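Local atomic coordinates of KaiC domain-containing protein (Pyrococcus horikoshii, PDB entry 2ZTS), a protein that binds ADP and magnesium and, as a KaiC-like member of the P-loop NTPase clan, is probably an ATP-binding protein of otherwise uncharacterised function. Residues I94-S108 with L124-A136. Numbering follows the deposited sequence.
Sequences IAIVDGVSSVVGLPS and LRYIYRVVKAINA
Y126 pushes its ring in between strand 94-97 and the loop that follows it, with V97 CG1 at the ring edge, 4.0 Å from Y126 CD1, and V130 CG2 over one face. With CG anti to the backbone N (chi1 -169°), the ring carries its hydroxyl into the loop, where two backbone bonds grip it. Y126 OH donates to L106 O at 2.6 Å, in the carbonyl plane, and accepts from V103 N at 3.1 Å in a bent hydrogen bond (N-H...O 136°). V103 and L106 are the ends of a type II turn, so one hydroxyl ties both to the helix. One turn on, the extended R129 side chain runs back alongside L106, whose CB lies over the rim of one guanidinium face; R129 NH2 reaches P107 O at 2.9 Å, in the guanidinium plane but above that of the carbonyl. Both methyls of L106 lie 3.8 Å from A133 CB. Deeper in, V130 divides its branches, CG1 packing 3.7 Å from A95 CB and CG2 against V103 and L106. Helical residues 124-134 run nearly antiparallel to strand 94-97 (169°), and V130 and I134 also touch V63, within a beta-alpha-beta crossover from strand 94-97 to strand 138-142 over strand 62-66, as in the parallel core of P-loop NTPases.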
loop_
_atom_site.group_PDB
_atom_site.type_symbol
_atom_site.label_atom_id
_atom_site.label_comp_id
_atom_site.label_asym_id
_atom_site.label_seq_id
_atom_site.Cartn_x
_atom_site.Cartn_y
_atom_site.Cartn_z
ATOM N N ILE C 94 2.658 -2.404 -45.096
ATOM C CA ILE C 94 2.933 -2.569 -43.668
ATOM C C ILE C 94 4.392 -2.637 -43.433
ATOM O O ILE C 94 5.100 -3.277 -44.169
ATOM C CB ILE C 94 2.296 -3.870 -43.118
ATOM C CG1 ILE C 94 0.792 -3.816 -43.186
ATOM C CG2 ILE C 94 2.727 -4.139 -41.659
ATOM C CD1 ILE C 94 0.125 -5.136 -42.665
ATOM N N ALA C 95 4.861 -1.988 -42.393
ATOM C CA ALA C 95 6.200 -2.268 -41.879
ATOM C C ALA C 95 6.108 -2.711 -40.438
ATOM O O ALA C 95 5.263 -2.199 -39.656
ATOM C CB ALA C 95 7.056 -1.054 -41.993
ATOM N N ILE C 96 6.996 -3.650 -40.077
ATOM C CA ILE C 96 7.161 -4.103 -38.700
ATOM C C ILE C 96 8.529 -3.666 -38.268
ATOM O O ILE C 96 9.527 -3.986 -38.938
ATOM C CB ILE C 96 7.029 -5.639 -38.504
ATOM C CG1 ILE C 96 5.638 -6.139 -38.894
ATOM C CG2 ILE C 96 7.325 -5.981 -37.011
ATOM C CD1 ILE C 96 5.496 -7.724 -39.057
ATOM N N VAL C 97 8.555 -2.910 -37.158
ATOM C CA VAL C 97 9.764 -2.415 -36.534
ATOM C C VAL C 97 9.950 -3.081 -35.180
ATOM O O VAL C 97 9.215 -2.770 -34.202
ATOM C CB VAL C 97 9.655 -0.913 -36.296
ATOM C CG1 VAL C 97 10.875 -0.422 -35.591
ATOM C CG2 VAL C 97 9.401 -0.130 -37.628
ATOM N N ASP C 98 10.971 -3.921 -35.068
ATOM C CA ASP C 98 11.163 -4.684 -33.831
ATOM C C ASP C 98 12.403 -4.341 -32.949
ATOM O O ASP C 98 12.764 -5.125 -32.084
ATOM C CB ASP C 98 10.968 -6.187 -34.115
ATOM C CG ASP C 98 12.121 -6.811 -34.902
ATOM O OD1 ASP C 98 13.071 -6.092 -35.300
ATOM O OD2 ASP C 98 12.139 -8.027 -35.155
ATOM N N GLY C 99 13.191 -3.305 -33.226
ATOM C CA GLY C 99 14.314 -3.399 -34.133
ATOM C C GLY C 99 15.373 -3.973 -33.160
ATOM O O GLY C 99 15.918 -3.229 -32.267
ATOM N N VAL C 100 15.700 -5.267 -33.254
ATOM C CA VAL C 100 16.637 -5.970 -34.187
ATOM C C VAL C 100 16.704 -5.942 -35.733
ATOM O O VAL C 100 17.742 -5.561 -36.279
ATOM C CB VAL C 100 16.646 -7.491 -33.719
ATOM C CG1 VAL C 100 17.455 -8.404 -34.610
ATOM C CG2 VAL C 100 17.279 -7.550 -32.327
ATOM N N SER C 101 15.711 -6.450 -36.442
ATOM C CA SER C 101 15.793 -6.374 -37.893
ATOM C C SER C 101 15.265 -4.995 -38.392
ATOM O O SER C 101 14.134 -4.554 -38.068
ATOM C CB SER C 101 15.096 -7.579 -38.540
ATOM O OG SER C 101 13.695 -7.533 -38.290
ATOM N N SER C 102 16.139 -4.288 -39.103
ATOM C CA SER C 102 15.731 -3.150 -39.925
ATOM C C SER C 102 14.636 -3.554 -40.924
ATOM O O SER C 102 14.697 -4.598 -41.515
ATOM C CB SER C 102 16.909 -2.617 -40.730
ATOM O OG SER C 102 17.493 -1.555 -40.049
ATOM N N VAL C 103 13.683 -2.665 -41.141
ATOM C CA VAL C 103 12.713 -2.840 -42.214
ATOM C C VAL C 103 13.472 -2.957 -43.524
ATOM O O VAL C 103 14.418 -2.217 -43.765
ATOM C CB VAL C 103 11.707 -1.649 -42.313
ATOM C CG1 VAL C 103 10.696 -1.867 -43.460
ATOM C CG2 VAL C 103 10.980 -1.425 -40.942
ATOM N N VAL C 104 13.041 -3.888 -44.345
ATOM C CA VAL C 104 13.643 -4.113 -45.647
ATOM C C VAL C 104 13.503 -2.831 -46.488
ATOM O O VAL C 104 12.442 -2.215 -46.574
ATOM C CB VAL C 104 13.060 -5.414 -46.317
ATOM C CG1 VAL C 104 13.544 -5.576 -47.797
ATOM C CG2 VAL C 104 13.461 -6.655 -45.485
ATOM N N GLY C 105 14.626 -2.369 -47.023
ATOM C CA GLY C 105 14.643 -1.171 -47.854
ATOM C C GLY C 105 14.897 0.086 -47.064
ATOM O O GLY C 105 14.941 1.160 -47.657
ATOM N N LEU C 106 15.050 -0.049 -45.728
ATOM C CA LEU C 106 15.255 1.054 -44.816
ATOM C C LEU C 106 16.327 0.688 -43.797
ATOM O O LEU C 106 16.059 0.664 -42.604
ATOM C CB LEU C 106 13.899 1.432 -44.143
ATOM C CG LEU C 106 12.760 1.917 -45.069
ATOM C CD1 LEU C 106 11.432 2.055 -44.323
ATOM C CD2 LEU C 106 13.139 3.238 -45.832
ATOM N N PRO C 107 17.546 0.394 -44.261
ATOM C CA PRO C 107 18.667 0.015 -43.360
ATOM C C PRO C 107 19.204 1.047 -42.356
ATOM O O PRO C 107 19.130 2.222 -42.619
ATOM C CB PRO C 107 19.809 -0.361 -44.337
ATOM C CG PRO C 107 19.468 0.292 -45.633
ATOM C CD PRO C 107 17.941 0.314 -45.687
ATOM N N SER C 108 19.806 0.547 -41.266
ATOM C CA SER C 108 20.399 1.321 -40.159
ATOM C C SER C 108 19.487 2.445 -39.663
ATOM O O SER C 108 18.412 2.167 -39.123
ATOM C CB SER C 108 21.780 1.872 -40.529
ATOM O OG SER C 108 22.316 2.659 -39.480
ATOM N N LEU C 124 13.144 6.557 -31.866
ATOM C CA LEU C 124 12.075 7.471 -32.245
ATOM C C LEU C 124 12.308 8.065 -33.654
ATOM O O LEU C 124 11.388 8.179 -34.463
ATOM C CB LEU C 124 12.011 8.605 -31.157
ATOM C CG LEU C 124 10.992 8.576 -29.972
ATOM C CD1 LEU C 124 10.433 7.235 -29.604
ATOM C CD2 LEU C 124 11.574 9.219 -28.746
ATOM N N ARG C 125 13.550 8.466 -33.917
ATOM C CA ARG C 125 14.013 8.816 -35.268
ATOM C C ARG C 125 13.625 7.717 -36.229
ATOM O O ARG C 125 12.992 7.965 -37.284
ATOM C CB ARG C 125 15.534 8.992 -35.265
ATOM C CG ARG C 125 16.082 9.938 -36.318
ATOM C CD ARG C 125 17.656 10.017 -36.409
ATOM N NE ARG C 125 18.385 9.804 -35.143
ATOM C CZ ARG C 125 18.388 10.628 -34.095
ATOM N NH1 ARG C 125 19.097 10.306 -33.006
ATOM N NH2 ARG C 125 17.665 11.753 -34.112
ATOM N N TYR C 126 13.914 6.468 -35.862
ATOM C CA TYR C 126 13.661 5.363 -36.818
ATOM C C TYR C 126 12.159 5.135 -37.074
ATOM O O TYR C 126 11.753 4.878 -38.197
ATOM C CB TYR C 126 14.406 4.082 -36.429
ATOM C CG TYR C 126 14.373 3.068 -37.522
ATOM C CD1 TYR C 126 13.628 1.860 -37.388
ATOM C CD2 TYR C 126 15.044 3.324 -38.743
ATOM C CE1 TYR C 126 13.570 0.939 -38.427
ATOM C CE2 TYR C 126 14.989 2.412 -39.800
ATOM C CZ TYR C 126 14.297 1.228 -39.652
ATOM O OH TYR C 126 14.264 0.373 -40.737
ATOM N N ILE C 127 11.314 5.243 -36.054
ATOM C CA ILE C 127 9.875 5.154 -36.278
ATOM C C ILE C 127 9.401 6.303 -37.169
ATOM O O ILE C 127 8.568 6.117 -38.031
ATOM C CB ILE C 127 9.103 5.256 -34.972
ATOM C CG1 ILE C 127 9.470 4.095 -34.025
ATOM C CG2 ILE C 127 7.623 5.311 -35.280
ATOM C CD1 ILE C 127 9.154 4.363 -32.584
ATOM N N TYR C 128 9.903 7.502 -36.931
ATOM C CA TYR C 128 9.528 8.646 -37.743
ATOM C C TYR C 128 9.935 8.385 -39.243
ATOM O O TYR C 128 9.132 8.494 -40.168
ATOM C CB TYR C 128 10.193 9.898 -37.160
ATOM C CG TYR C 128 9.967 11.152 -37.953
ATOM C CD1 TYR C 128 10.873 11.528 -38.935
ATOM C CD2 TYR C 128 8.857 11.963 -37.723
ATOM C CE1 TYR C 128 10.665 12.640 -39.682
ATOM C CE2 TYR C 128 8.644 13.124 -38.470
ATOM C CZ TYR C 128 9.569 13.452 -39.443
ATOM O OH TYR C 128 9.426 14.571 -40.214
ATOM N N ARG C 129 11.161 7.948 -39.442
ATOM C CA ARG C 129 11.653 7.636 -40.793
ATOM C C ARG C 129 10.788 6.623 -41.471
ATOM O O ARG C 129 10.451 6.759 -42.634
ATOM C CB ARG C 129 13.092 7.144 -40.724
ATOM C CG ARG C 129 13.595 6.614 -42.049
ATOM C CD ARG C 129 15.013 6.078 -41.987
ATOM N NE ARG C 129 15.406 5.615 -43.306
ATOM C CZ ARG C 129 16.448 4.829 -43.556
ATOM N NH1 ARG C 129 16.721 4.458 -44.810
ATOM N NH2 ARG C 129 17.213 4.423 -42.568
ATOM N N VAL C 130 10.385 5.591 -40.758
ATOM C CA VAL C 130 9.624 4.519 -41.383
ATOM C C VAL C 130 8.156 4.953 -41.648
ATOM O O VAL C 130 7.553 4.586 -42.692
ATOM C CB VAL C 130 9.650 3.224 -40.508
ATOM C CG1 VAL C 130 8.699 2.157 -41.047
ATOM C CG2 VAL C 130 11.029 2.681 -40.435
ATOM N N VAL C 131 7.577 5.720 -40.715
ATOM C CA VAL C 131 6.240 6.264 -40.942
ATOM C C VAL C 131 6.241 7.086 -42.238
ATOM O O VAL C 131 5.360 6.928 -43.076
ATOM C CB VAL C 131 5.750 7.097 -39.729
ATOM C CG1 VAL C 131 4.627 8.112 -40.127
ATOM C CG2 VAL C 131 5.232 6.156 -38.640
ATOM N N LYS C 132 7.255 7.927 -42.385
ATOM C CA LYS C 132 7.371 8.828 -43.546
ATOM C C LYS C 132 7.642 8.087 -44.880
ATOM O O LYS C 132 6.983 8.354 -45.892
ATOM C CB LYS C 132 8.432 9.887 -43.248
ATOM C CG LYS C 132 8.032 10.940 -42.158
ATOM C CD LYS C 132 6.640 11.581 -42.477
ATOM C CE LYS C 132 6.448 12.993 -41.883
ATOM N NZ LYS C 132 5.002 13.376 -41.923
ATOM N N ALA C 133 8.537 7.099 -44.846
ATOM C CA ALA C 133 8.837 6.251 -46.008
ATOM C C ALA C 133 7.668 5.475 -46.582
ATOM O O ALA C 133 7.564 5.364 -47.793
ATOM C CB ALA C 133 9.990 5.280 -45.674
ATOM N N ILE C 134 6.760 4.942 -45.770
ATOM C CA ILE C 134 5.612 4.283 -46.366
ATOM C C ILE C 134 4.359 5.156 -46.402
ATOM O O ILE C 134 3.333 4.686 -46.810
ATOM C CB ILE C 134 5.324 2.914 -45.705
ATOM C CG1 ILE C 134 4.800 3.079 -44.256
ATOM C CG2 ILE C 134 6.608 2.047 -45.706
ATOM C CD1 ILE C 134 4.271 1.800 -43.699
ATOM N N ASN C 135 4.466 6.423 -46.019
ATOM C CA ASN C 135 3.295 7.316 -45.903
ATOM C C ASN C 135 2.206 6.701 -44.980
ATOM O O ASN C 135 1.028 6.647 -45.327
ATOM C CB ASN C 135 2.703 7.579 -47.279
ATOM C CG ASN C 135 1.861 8.846 -47.326
ATOM O OD1 ASN C 135 1.770 9.596 -46.356
ATOM N ND2 ASN C 135 1.259 9.107 -48.491
ATOM N N ALA C 136 2.645 6.183 -43.832
ATOM C CA ALA C 136 1.779 5.468 -42.902
ATOM C C ALA C 136 0.645 6.403 -42.475
ATOM O O ALA C 136 0.858 7.566 -42.235
ATOM C CB ALA C 136 2.596 5.034 -41.674
#